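Local coordinates for protection of telomeres protein 1 (Schizosaccharomyces pombe, PDB 5USB) that binds single-stranded telomeric DNA of the consensus GGTTAC, protects the 3' overhang of chromosome ends and regulates telomerase and telomere length, at residues C67-H73 / E103-D109; D1-L5 / R14-Y18; D85-N91 / N115-V121. The protein carries 1 engineered substitution. Where two conformers were deposited one is given. Residue numbers count along the deposited sequence, not the author numbering.

This chain is an OB-fold DNA-binding domain of Pot1, and the three contacts all reach its curled beta sheet. From the N terminus, contact 2 comes first. It lays the leading residues 1-5 along the start of strand 14-26 and closes a short loop of eight residues before contacts 1 and 3 open. Contacts 1 and 3 cross, since their segments alternate along the chain: 67-73, 85-91, 103-109, 115-121. Contact 1 pairs strands 65-69 and 102-106 in parallel at the bound nucleic acid. Contact 3 pairs strands 86-90 and 117-121 antiparallel. Met-89 of contact 3 packs on Cys-67 and Leu-106 of contact 1, and its backbone O probably accepts a hydrogen bond from Phe-17 N of contact 2.

Contact 1 (C67-H73 / E103-D109). With nucleotides of chain B.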
loop_
_atom_site.group_PDB
_atom_site.type_symbol
_atom_site.label_atom_id
_atom_site.label_comp_id
_atom_site.label_asym_id
_atom_site.label_seq_id
_atom_site.Cartn_x
_atom_site.Cartn_y
_atom_site.Cartn_z
ATOM N N CYS A 67 3.014 -3.233 -2.053
ATOM C CA CYS A 67 3.187 -3.967 -0.799
ATOM C C CYS A 67 3.238 -5.434 -1.177
ATOM O O CYS A 67 2.321 -5.914 -1.842
ATOM C CB CYS A 67 2.045 -3.701 0.189
ATOM S SG CYS A 67 1.725 -1.938 0.475
ATOM N N ILE A 68 4.289 -6.150 -0.735
ATOM C CA ILE A 68 4.406 -7.586 -0.957
ATOM C C ILE A 68 4.133 -8.327 0.343
ATOM O O ILE A 68 4.766 -8.053 1.365
ATOM C CB ILE A 68 5.789 -7.978 -1.502
ATOM C CG1 ILE A 68 6.143 -7.109 -2.702
ATOM C CG2 ILE A 68 5.813 -9.491 -1.832
ATOM C CD1 ILE A 68 5.271 -7.312 -3.829
ATOM N N LEU A 69 3.183 -9.276 0.285
ATOM C CA LEU A 69 2.729 -10.020 1.449
ATOM C C LEU A 69 3.087 -11.488 1.269
ATOM O O LEU A 69 2.739 -12.086 0.249
ATOM C CB LEU A 69 1.218 -9.874 1.620
ATOM C CG LEU A 69 0.679 -8.593 2.283
ATOM C CD1 LEU A 69 0.984 -7.331 1.521
ATOM C CD2 LEU A 69 -0.845 -8.677 2.516
ATOM N N TRP A 70 3.799 -12.057 2.241
ATOM C CA TRP A 70 4.173 -13.464 2.197
ATOM C C TRP A 70 3.495 -14.249 3.309
ATOM O O TRP A 70 3.048 -13.696 4.315
ATOM C CB TRP A 70 5.681 -13.638 2.355
ATOM C CG TRP A 70 6.487 -13.449 1.113
ATOM C CD1 TRP A 70 6.643 -14.343 0.086
ATOM C CD2 TRP A 70 7.292 -12.322 0.790
ATOM N NE1 TRP A 70 7.480 -13.836 -0.858
ATOM C CE2 TRP A 70 7.898 -12.590 -0.450
ATOM C CE3 TRP A 70 7.560 -11.103 1.429
ATOM C CZ2 TRP A 70 8.743 -11.689 -1.072
ATOM C CZ3 TRP A 70 8.397 -10.216 0.807
ATOM C CH2 TRP A 70 8.986 -10.514 -0.432
ATOM N N ASP A 71 3.464 -15.562 3.118
ATOM C CA ASP A 71 3.120 -16.513 4.201
ATOM C C ASP A 71 1.766 -16.150 4.801
ATOM O O ASP A 71 0.801 -15.969 4.045
ATOM C CB ASP A 71 4.255 -16.533 5.213
ATOM C CG ASP A 71 5.577 -16.858 4.592
ATOM O OD1 ASP A 71 6.551 -16.199 4.970
ATOM O OD2 ASP A 71 5.622 -17.715 3.696
ATOM N N GLU A 72 1.635 -16.022 6.131
ATOM C CA GLU A 72 0.316 -15.801 6.721
ATOM C C GLU A 72 -0.335 -14.529 6.199
ATOM O O GLU A 72 -1.559 -14.440 6.115
ATOM C CB GLU A 72 0.401 -15.762 8.260
ATOM C CG GLU A 72 1.149 -14.617 8.909
ATOM C CD GLU A 72 2.652 -14.828 9.025
ATOM O OE1 GLU A 72 3.222 -15.700 8.340
ATOM O OE2 GLU A 72 3.263 -14.099 9.836
ATOM N N HIS A 73 0.458 -13.524 5.844
ATOM C CA HIS A 73 -0.144 -12.285 5.354
ATOM C C HIS A 73 -0.792 -12.500 3.997
ATOM O O HIS A 73 -1.852 -11.933 3.696
ATOM C CB HIS A 73 0.923 -11.190 5.266
ATOM C CG HIS A 73 1.823 -11.122 6.452
ATOM N ND1 HIS A 73 1.448 -10.582 7.661
ATOM C CD2 HIS A 73 3.092 -11.565 6.614
ATOM C CE1 HIS A 73 2.463 -10.668 8.509
ATOM N NE2 HIS A 73 3.467 -11.269 7.903
ATOM N N GLU A 103 9.235 0.250 -1.500
ATOM C CA GLU A 103 8.194 -0.748 -1.444
ATOM C C GLU A 103 7.990 -1.135 0.014
ATOM O O GLU A 103 8.812 -0.845 0.881
ATOM C CB GLU A 103 8.527 -1.972 -2.321
ATOM C CG GLU A 103 9.855 -2.615 -2.013
ATOM C CD GLU A 103 10.153 -3.843 -2.866
ATOM O OE1 GLU A 103 9.289 -4.258 -3.663
ATOM O OE2 GLU A 103 11.267 -4.391 -2.714
ATOM N N CYS A 104 6.846 -1.747 0.274
ATOM C CA CYS A 104 6.475 -2.225 1.593
ATOM C C CYS A 104 6.454 -3.747 1.588
ATOM O O CYS A 104 5.977 -4.368 0.636
ATOM C CB CYS A 104 5.119 -1.631 1.967
ATOM S SG CYS A 104 4.361 -2.205 3.457
ATOM N N ILE A 105 6.952 -4.338 2.676
ATOM C CA ILE A 105 7.143 -5.773 2.767
ATOM C C ILE A 105 6.498 -6.272 4.043
ATOM O O ILE A 105 6.678 -5.676 5.112
ATOM C CB ILE A 105 8.634 -6.131 2.753
ATOM C CG1 ILE A 105 9.287 -5.674 1.452
ATOM C CG2 ILE A 105 8.785 -7.605 2.960
ATOM C CD1 ILE A 105 8.709 -6.253 0.206
ATOM N N LEU A 106 5.743 -7.371 3.932
ATOM C CA LEU A 106 5.243 -8.096 5.102
ATOM C C LEU A 106 5.767 -9.535 5.019
ATOM O O LEU A 106 5.230 -10.392 4.316
ATOM C CB LEU A 106 3.725 -8.032 5.202
ATOM C CG LEU A 106 3.095 -6.720 5.633
ATOM C CD1 LEU A 106 3.116 -5.715 4.510
ATOM C CD2 LEU A 106 1.704 -6.919 6.111
ATOM N N HIS A 107 6.866 -9.773 5.723
ATOM C CA HIS A 107 7.488 -11.083 5.773
ATOM C C HIS A 107 6.737 -11.978 6.756
ATOM O O HIS A 107 6.192 -11.520 7.742
ATOM C CB HIS A 107 8.955 -10.964 6.223
ATOM C CG HIS A 107 9.874 -10.361 5.198
ATOM N ND1 HIS A 107 10.260 -11.031 4.057
ATOM C CD2 HIS A 107 10.537 -9.178 5.184
ATOM C CE1 HIS A 107 11.092 -10.270 3.365
ATOM N NE2 HIS A 107 11.277 -9.142 4.030
ATOM N N GLY A 108 6.717 -13.270 6.462
ATOM C CA GLY A 108 6.169 -14.222 7.401
ATOM C C GLY A 108 6.838 -14.030 8.745
ATOM O O GLY A 108 8.067 -13.891 8.791
ATOM N N ASP A 109 6.042 -13.952 9.764
ATOM C CA ASP A 109 6.547 -13.641 11.101
ATOM C C ASP A 109 5.953 -14.624 12.121
ATOM O O ASP A 109 5.341 -14.182 13.029
ATOM C CB ASP A 109 6.202 -12.173 11.469
ATOM C CG ASP A 109 6.829 -11.732 12.755
ATOM O OD1 ASP A 109 7.757 -12.386 13.170
ATOM O OD2 ASP A 109 6.467 -10.757 13.406
ATOM O "O5'" G B 1 15.948 -13.372 0.192
ATOM C "C5'" G B 1 14.540 -13.307 -0.041
ATOM C "C4'" G B 1 14.129 -14.501 -0.854
ATOM O "O4'" G B 1 13.236 -15.339 -0.092
ATOM C "C3'" G B 1 13.366 -14.204 -2.122
ATOM O "O3'" G B 1 13.615 -15.322 -2.918
ATOM C "C2'" G B 1 11.907 -14.142 -1.651
ATOM O "O2'" G B 1 10.818 -14.533 -2.461
ATOM C "C1'" G B 1 11.898 -15.084 -0.465
ATOM N N9 G B 1 11.236 -14.484 0.675
ATOM C C8 G B 1 11.566 -13.310 1.303
ATOM N N7 G B 1 10.833 -13.066 2.351
ATOM C C5 G B 1 9.987 -14.161 2.435
ATOM C C6 G B 1 8.967 -14.456 3.367
ATOM O O6 G B 1 8.614 -13.799 4.338
ATOM N N1 G B 1 8.336 -15.659 3.073
ATOM C C2 G B 1 8.642 -16.469 2.010
ATOM N N2 G B 1 7.914 -17.581 1.883
ATOM N N3 G B 1 9.597 -16.205 1.133
ATOM C C4 G B 1 10.222 -15.041 1.404
ATOM P P DG B 2 14.391 -15.160 -4.254
ATOM O OP1 DG B 2 14.616 -16.517 -4.788
ATOM O OP2 DG B 2 15.515 -14.239 -4.046
ATOM O "O5'" DG B 2 13.333 -14.450 -5.203
ATOM C "C5'" DG B 2 12.135 -15.122 -5.578
ATOM C "C4'" DG B 2 11.180 -14.118 -6.175
ATOM O "O4'" DG B 2 10.448 -13.408 -5.159
ATOM C "C3'" DG B 2 11.855 -13.017 -6.975
ATOM O "O3'" DG B 2 12.111 -13.568 -8.253
ATOM C "C2'" DG B 2 10.779 -11.946 -6.984
ATOM C "C1'" DG B 2 10.144 -12.089 -5.615
ATOM N N9 DG B 2 10.640 -11.157 -4.615
ATOM C C8 DG B 2 11.533 -11.457 -3.625
ATOM N N7 DG B 2 11.808 -10.444 -2.854
ATOM C C5 DG B 2 11.079 -9.400 -3.393
ATOM C C6 DG B 2 10.990 -8.047 -2.989
ATOM O O6 DG B 2 11.533 -7.499 -2.031
ATOM N N1 DG B 2 10.150 -7.318 -3.822
ATOM C C2 DG B 2 9.460 -7.838 -4.889
ATOM N N2 DG B 2 8.683 -6.988 -5.557
ATOM N N3 DG B 2 9.540 -9.100 -5.278
ATOM C C4 DG B 2 10.358 -9.820 -4.487
#
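Strands 67-69 and 103-106 run parallel, joined by backbone hydrogen bonds such as Ile-68 N to Cys-104 O (2.8 Å). Cys-67, Leu-69, Cys-104 and Leu-106 share one face of the sheet. There Leu-69 CD1 meets Leu-106 CD1 at 4.0 Å, and Met-89 packs on Cys-67, Cys-104 and Leu-106. Ile-68 and Ile-105 lie on the other face. The m, m rotamer of Ile-105 brings its CD1 to 3.8 Å from Ile-68 CB.

Several side chains, and Gly-108 N, face the bases. Trp-70 (chi1 m) puts CZ3 3.4 Å from Ile-105 CG2 and offers one ring face to base G1 of chain B. The m rotamer of His-107 turns its ring to G1: ND1 donates to G1 O6 at 3.2 Å and weakly to G1 N7 at 2.7 Å. Gly-108 N donates to G1 O6 at 2.9 Å. Asp-71 (chi1 m) takes G1 N1 on OD1 (2.7 Å) and G1 N2 on OD2 (2.9 Å). Within the strand, Glu-103 extends (p, t) so that OE1 accepts from N1 of DG2 of chain B at 3.2 Å.

His-73 and Glu-72 hold the 107-109 turn. With chi1 m, His-73 turns its ring so that NE2 donates to His-107 O (2.7 Å). Leu-106 CB makes a CH-pi contact over the face of the His-73 ring, 4.0 Å from its centroid. Glu-72, with chi1 p, accepts Asp-109 N on OE2 at 2.8 Å. Strand side chains and adjoining loops that hold single-stranded bases by ring packing and hydrogen bonds to base edges are characteristic of an OB-fold nucleic-acid site, here for the chimeric strand's ribonucleotide G1 and deoxynucleotide DG2.

Contact 2 (D1-L5 / R14-Y18). Engineered in segment 1-5: Asp-1 (natural residue Val).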
loop_
_atom_site.group_PDB
_atom_site.type_symbol
_atom_site.label_atom_id
_atom_site.label_comp_id
_atom_site.label_asym_id
_atom_site.label_seq_id
_atom_site.Cartn_x
_atom_site.Cartn_y
_atom_site.Cartn_z
ATOM N N ASP A 1 5.128 3.699 16.737
ATOM C CA ASP A 1 4.802 4.969 17.327
ATOM C C ASP A 1 3.430 5.600 16.905
ATOM O O ASP A 1 2.558 5.615 17.749
ATOM C CB ASP A 1 6.014 5.889 17.124
ATOM C CG ASP A 1 6.431 5.989 15.675
ATOM O OD1 ASP A 1 5.810 5.254 14.861
ATOM O OD2 ASP A 1 7.287 6.814 15.330
ATOM N N SER A 2 3.192 5.998 15.635
ATOM C CA SER A 2 1.998 6.703 15.162
ATOM C C SER A 2 1.825 6.552 13.630
ATOM O O SER A 2 2.644 6.007 12.992
ATOM C CB SER A 2 2.175 8.166 15.402
ATOM O OG SER A 2 3.219 8.630 14.607
ATOM N N PHE A 3 0.749 7.082 13.082
ATOM C CA PHE A 3 0.494 6.999 11.665
ATOM C C PHE A 3 1.192 8.083 10.864
ATOM O O PHE A 3 1.383 9.147 11.338
ATOM C CB PHE A 3 -0.992 7.103 11.408
ATOM C CG PHE A 3 -1.779 5.928 11.904
ATOM C CD1 PHE A 3 -1.770 4.763 11.254
ATOM C CD2 PHE A 3 -2.552 6.036 13.025
ATOM C CE1 PHE A 3 -2.454 3.711 11.698
ATOM C CE2 PHE A 3 -3.273 4.996 13.473
ATOM C CZ PHE A 3 -3.217 3.818 12.817
ATOM N N SER A 4 1.617 7.733 9.658
ATOM C CA SER A 4 2.230 8.649 8.701
ATOM C C SER A 4 1.357 8.773 7.460
ATOM O O SER A 4 0.674 7.821 7.085
ATOM C CB SER A 4 3.584 8.124 8.228
ATOM O OG SER A 4 4.519 8.034 9.268
ATOM N N LEU A 5 1.433 9.916 6.779
ATOM C CA LEU A 5 1.001 9.966 5.393
ATOM C C LEU A 5 2.041 9.262 4.524
ATOM O O LEU A 5 3.230 9.207 4.863
ATOM C CB LEU A 5 0.824 11.398 4.892
ATOM C CG LEU A 5 -0.264 12.153 5.667
ATOM C CD1 LEU A 5 -0.381 13.528 5.062
ATOM C CD2 LEU A 5 -1.612 11.454 5.704
ATOM N N ARG A 14 9.994 1.254 10.096
ATOM C CA ARG A 14 8.687 0.719 10.410
ATOM C C ARG A 14 7.684 1.871 10.346
ATOM O O ARG A 14 7.946 2.949 10.874
ATOM C CB ARG A 14 8.725 0.074 11.804
ATOM C CG ARG A 14 7.395 -0.014 12.532
ATOM C CD ARG A 14 7.528 -0.688 13.898
ATOM N NE ARG A 14 8.065 0.201 14.930
ATOM C CZ ARG A 14 7.332 1.069 15.620
ATOM N NH1 ARG A 14 6.027 1.180 15.390
ATOM N NH2 ARG A 14 7.895 1.830 16.550
ATOM N N CYS A 15 6.538 1.656 9.700
ATOM C CA CYS A 15 5.566 2.726 9.640
ATOM C C CYS A 15 4.165 2.145 9.660
ATOM O O CYS A 15 3.964 0.931 9.539
ATOM C CB CYS A 15 5.790 3.594 8.411
ATOM S SG CYS A 15 5.617 2.666 6.878
ATOM N N SER A 16 3.201 3.035 9.863
ATOM C CA SER A 16 1.790 2.729 9.861
ATOM C C SER A 16 1.020 3.777 9.084
ATOM O O SER A 16 1.325 4.962 9.177
ATOM C CB SER A 16 1.259 2.680 11.304
ATOM O OG SER A 16 1.978 1.744 12.077
ATOM N N PHE A 17 0.001 3.348 8.328
ATOM C CA PHE A 17 -0.740 4.282 7.489
ATOM C C PHE A 17 -2.089 3.699 7.102
ATOM O O PHE A 17 -2.299 2.486 7.132
ATOM C CB PHE A 17 0.058 4.660 6.228
ATOM C CG PHE A 17 0.537 3.491 5.422
ATOM C CD1 PHE A 17 -0.281 2.915 4.466
ATOM C CD2 PHE A 17 1.821 3.010 5.585
ATOM C CE1 PHE A 17 0.157 1.835 3.731
ATOM C CE2 PHE A 17 2.281 1.934 4.830
ATOM C CZ PHE A 17 1.433 1.352 3.903
ATOM N N TYR A 18 -2.981 4.592 6.707
ATOM C CA TYR A 18 -4.256 4.284 6.085
ATOM C C TYR A 18 -4.096 4.490 4.579
ATOM O O TYR A 18 -3.417 5.421 4.142
ATOM C CB TYR A 18 -5.353 5.225 6.611
ATOM C CG TYR A 18 -5.763 4.964 8.042
ATOM C CD1 TYR A 18 -6.825 4.129 8.290
ATOM C CD2 TYR A 18 -5.117 5.571 9.103
ATOM C CE1 TYR A 18 -7.226 3.875 9.583
ATOM C CE2 TYR A 18 -5.502 5.326 10.398
ATOM C CZ TYR A 18 -6.548 4.488 10.634
ATOM O OH TYR A 18 -6.968 4.219 11.942
HETATM O O HOH W 1 4.296 3.033 13.242
HETATM O O HOH W 2 4.371 5.773 10.741
HETATM O O HOH W 3 -2.031 7.441 7.354
#
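Residues 1-5 form no regular strand, yet they lie beside the first residues of strand 14-26. The touching parts run 52° apart, so the backbones approach closely around one place. Phe-3 and Ser-16 are the nearest pair, with CA atoms 4.8 Å apart. One direct hydrogen bond joins the segments, from Ser-4 N to Ser-16 O at 2.8 Å. The same oxygen receives a CA-H...O contact from Phe-3 CA at 3.3 Å.

Water fills the gaps on both sides of this bond. Water 2 links Ser-2 O (2.8 Å), Ser-4 OG (2.7 Å) and Ser-16 N (3.1 Å). Water 3 bridges Ser-4 O (2.7 Å) and Tyr-18 N (3.1 Å).

Phe-3 CZ meets Tyr-18 CE2 at 3.7 Å, with the two rings oblique at 42°. Val-88 of strand 86-90 touches both rings. Ser-16 points its CA-to-CB bond at the first segment, but its OG bonds to Asn-91 N. Water 1 lies 2.9 Å from Ser-16 OG and donates to OD1 of the engineered, poorly ordered Asp-1 at 3.1 Å. Asp-1 N lies 3.0 Å from Arg-14 NH1, like charges close together. Asp-1 OD1 is 4.1 Å from Arg-14 NH1, beyond a salt bridge; NH1 bonds to Asn-91 OD1.

The nucleic acid is about 13 Å away at nearest atoms. The contact is an N-terminal segment laid against the first strand of an OB fold, tied by one backbone bond and bridging waters.

Contact 3 (D85-N91 / N115-V121); sequences DYVVMKN and NMSIEKV
This antiparallel pair belongs to the curled sheet of the OB fold. Strands 86-90 and 117-121 have extended backbones; their axes come within 4.3 Å and their N-to-C directions differ by 149°. Val-87, Met-89, Ile-118 and Lys-120 share one face; Val-88, Lys-90, Ser-117 and Glu-119 the other. Asp-85, just before the strand, forms a salt bridge from OD2 to Lys-120 NZ (2.8 Å). Tyr-86 O accepts Val-121 N at 2.9 Å. Val-87 (chi1 m) faces Lys-120 in a non-hydrogen-bonded pair. Val-88 (chi1 p) N donates to Glu-119 O at 3.0 Å, and Val-88 O accepts Glu-119 N at 3.1 Å. Val-88 CG1 lies 3.7 Å from Val-121 CG2. Met-89 (m, t, p) opposes Ile-118 (t, t), Met-89 CG to Ile-118 CD1 4.0 Å, and packs on Leu-106. Lys-90 N donates to Ser-117 O (3.0 Å) and Lys-90 O accepts Ser-117 N (3.1 Å). At Asn-91 (phi 61°, psi 36°) the chain turns a corner, and Asn-91 ND2 donates a weak bond to Asn-115 O at 3.4 Å.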
loop_
_atom_site.group_PDB
_atom_site.type_symbol
_atom_site.label_atom_id
_atom_site.label_comp_id
_atom_site.label_asym_id
_atom_site.label_seq_id
_atom_site.Cartn_x
_atom_site.Cartn_y
_atom_site.Cartn_z
ATOM N N ASP A 85 -11.005 -1.335 -1.715
ATOM C CA ASP A 85 -11.062 -1.390 -0.268
ATOM C C ASP A 85 -10.097 -0.375 0.369
ATOM O O ASP A 85 -9.084 0.047 -0.213
ATOM C CB ASP A 85 -10.690 -2.778 0.246
ATOM C CG ASP A 85 -11.747 -3.813 0.029
ATOM O OD1 ASP A 85 -12.900 -3.485 -0.340
ATOM O OD2 ASP A 85 -11.404 -4.999 0.252
ATOM N N TYR A 86 -10.420 0.013 1.602
ATOM C CA TYR A 86 -9.518 0.783 2.434
ATOM C C TYR A 86 -8.850 -0.144 3.426
ATOM O O TYR A 86 -9.462 -1.115 3.887
ATOM C CB TYR A 86 -10.270 1.898 3.163
ATOM C CG TYR A 86 -10.908 2.880 2.233
ATOM C CD1 TYR A 86 -10.210 3.977 1.799
ATOM C CD2 TYR A 86 -12.199 2.701 1.789
ATOM C CE1 TYR A 86 -10.778 4.891 0.938
ATOM C CE2 TYR A 86 -12.771 3.589 0.916
ATOM C CZ TYR A 86 -12.058 4.693 0.507
ATOM O OH TYR A 86 -12.641 5.612 -0.366
ATOM N N VAL A 87 -7.579 0.103 3.680
ATOM C CA VAL A 87 -6.793 -0.722 4.580
ATOM C C VAL A 87 -6.058 0.174 5.576
ATOM O O VAL A 87 -5.766 1.346 5.312
ATOM C CB VAL A 87 -5.802 -1.658 3.851
ATOM C CG1 VAL A 87 -6.524 -2.696 2.982
ATOM C CG2 VAL A 87 -4.834 -0.893 3.002
ATOM N N VAL A 88 -5.756 -0.406 6.734
ATOM C CA VAL A 88 -4.840 0.176 7.713
ATOM C C VAL A 88 -3.706 -0.820 7.889
ATOM O O VAL A 88 -3.937 -1.995 8.188
ATOM C CB VAL A 88 -5.530 0.523 9.049
ATOM C CG1 VAL A 88 -6.226 -0.656 9.689
ATOM C CG2 VAL A 88 -4.499 1.217 9.955
ATOM N N MET A 89 -2.486 -0.360 7.630
ATOM C CA MET A 89 -1.277 -1.168 7.733
ATOM C C MET A 89 -0.500 -0.641 8.929
ATOM O O MET A 89 -0.274 0.555 9.029
ATOM C CB MET A 89 -0.485 -1.069 6.418
ATOM C CG MET A 89 -1.401 -1.612 5.263
ATOM S SD MET A 89 -0.717 -1.796 3.621
ATOM C CE MET A 89 0.592 -2.885 4.041
ATOM N N LYS A 90 -0.140 -1.534 9.844
ATOM C CA LYS A 90 0.471 -1.155 11.110
ATOM C C LYS A 90 1.822 -1.830 11.237
ATOM O O LYS A 90 1.947 -3.034 11.005
ATOM C CB LYS A 90 -0.439 -1.527 12.283
ATOM C CG LYS A 90 -1.640 -0.650 12.392
ATOM C CD LYS A 90 -2.566 -1.062 13.514
ATOM C CE LYS A 90 -3.840 -0.281 13.482
ATOM N NZ LYS A 90 -4.911 -0.926 14.309
ATOM N N ASN A 91 2.848 -1.016 11.494
ATOM C CA ASN A 91 4.186 -1.484 11.812
ATOM C C ASN A 91 4.798 -2.300 10.684
ATOM O O ASN A 91 5.572 -3.227 10.909
ATOM C CB ASN A 91 4.178 -2.271 13.128
ATOM C CG ASN A 91 3.629 -1.444 14.253
ATOM O OD1 ASN A 91 4.040 -0.306 14.432
ATOM N ND2 ASN A 91 2.631 -1.965 14.963
ATOM N N ASN A 115 5.189 -7.470 15.155
ATOM C CA ASN A 115 3.840 -6.911 15.370
ATOM C C ASN A 115 3.115 -6.209 14.183
ATOM O O ASN A 115 2.408 -5.285 14.352
ATOM C CB ASN A 115 3.809 -6.007 16.561
ATOM C CG ASN A 115 2.408 -5.663 16.984
ATOM O OD1 ASN A 115 1.510 -6.405 16.759
ATOM N ND2 ASN A 115 2.224 -4.491 17.500
ATOM N N MET A 116 3.299 -6.718 12.999
ATOM C CA MET A 116 2.652 -6.110 11.881
ATOM C C MET A 116 1.232 -6.578 11.696
ATOM O O MET A 116 0.870 -7.634 12.108
ATOM C CB MET A 116 3.364 -6.426 10.628
ATOM C CG MET A 116 4.815 -6.374 10.770
ATOM S SD MET A 116 5.324 -6.643 9.137
ATOM C CE MET A 116 4.974 -8.370 8.963
ATOM N N SER A 117 0.445 -5.735 11.046
ATOM C CA SER A 117 -0.874 -6.128 10.703
ATOM C C SER A 117 -1.400 -5.337 9.521
ATOM O O SER A 117 -0.918 -4.314 9.213
ATOM C CB SER A 117 -1.850 -5.957 11.844
ATOM O OG SER A 117 -1.950 -4.657 12.251
ATOM N N ILE A 118 -2.374 -5.900 8.859
ATOM C CA ILE A 118 -3.096 -5.229 7.829
ATOM C C ILE A 118 -4.533 -5.664 7.999
ATOM O O ILE A 118 -4.793 -6.812 8.158
ATOM C CB ILE A 118 -2.629 -5.536 6.414
ATOM C CG1 ILE A 118 -3.657 -5.011 5.425
ATOM C CG2 ILE A 118 -2.424 -6.998 6.220
ATOM C CD1 ILE A 118 -3.146 -5.010 4.010
ATOM N N GLU A 119 -5.424 -4.709 8.030
ATOM C CA GLU A 119 -6.807 -5.003 8.152
ATOM C C GLU A 119 -7.633 -4.060 7.263
ATOM O O GLU A 119 -7.221 -2.999 6.924
ATOM C CB GLU A 119 -7.296 -4.916 9.596
ATOM C CG GLU A 119 -6.690 -5.932 10.570
ATOM C CD GLU A 119 -7.213 -7.376 10.427
ATOM O OE1 GLU A 119 -7.916 -7.637 9.492
ATOM O OE2 GLU A 119 -6.904 -8.246 11.276
ATOM N N LYS A 120 -8.804 -4.519 6.901
ATOM C CA LYS A 120 -9.697 -3.725 6.122
ATOM C C LYS A 120 -10.348 -2.669 7.032
ATOM O O LYS A 120 -10.638 -2.952 8.152
ATOM C CB LYS A 120 -10.739 -4.680 5.509
ATOM C CG LYS A 120 -11.570 -4.167 4.355
ATOM C CD LYS A 120 -12.473 -5.250 3.774
ATOM C CE LYS A 120 -11.766 -6.252 2.878
ATOM N NZ LYS A 120 -12.684 -6.906 1.897
ATOM N N VAL A 121 -10.553 -1.465 6.517
ATOM C CA VAL A 121 -11.182 -0.399 7.233
ATOM C C VAL A 121 -12.563 -0.187 6.597
ATOM O O VAL A 121 -12.661 -0.077 5.431
ATOM C CB VAL A 121 -10.388 0.918 7.132
ATOM C CG1 VAL A 121 -11.085 2.035 7.870
ATOM C CG2 VAL A 121 -9.026 0.759 7.715
HETATM O O HOH W 4 -12.802 -1.042 2.805
HETATM O O HOH W 5 -3.721 -3.197 10.852
#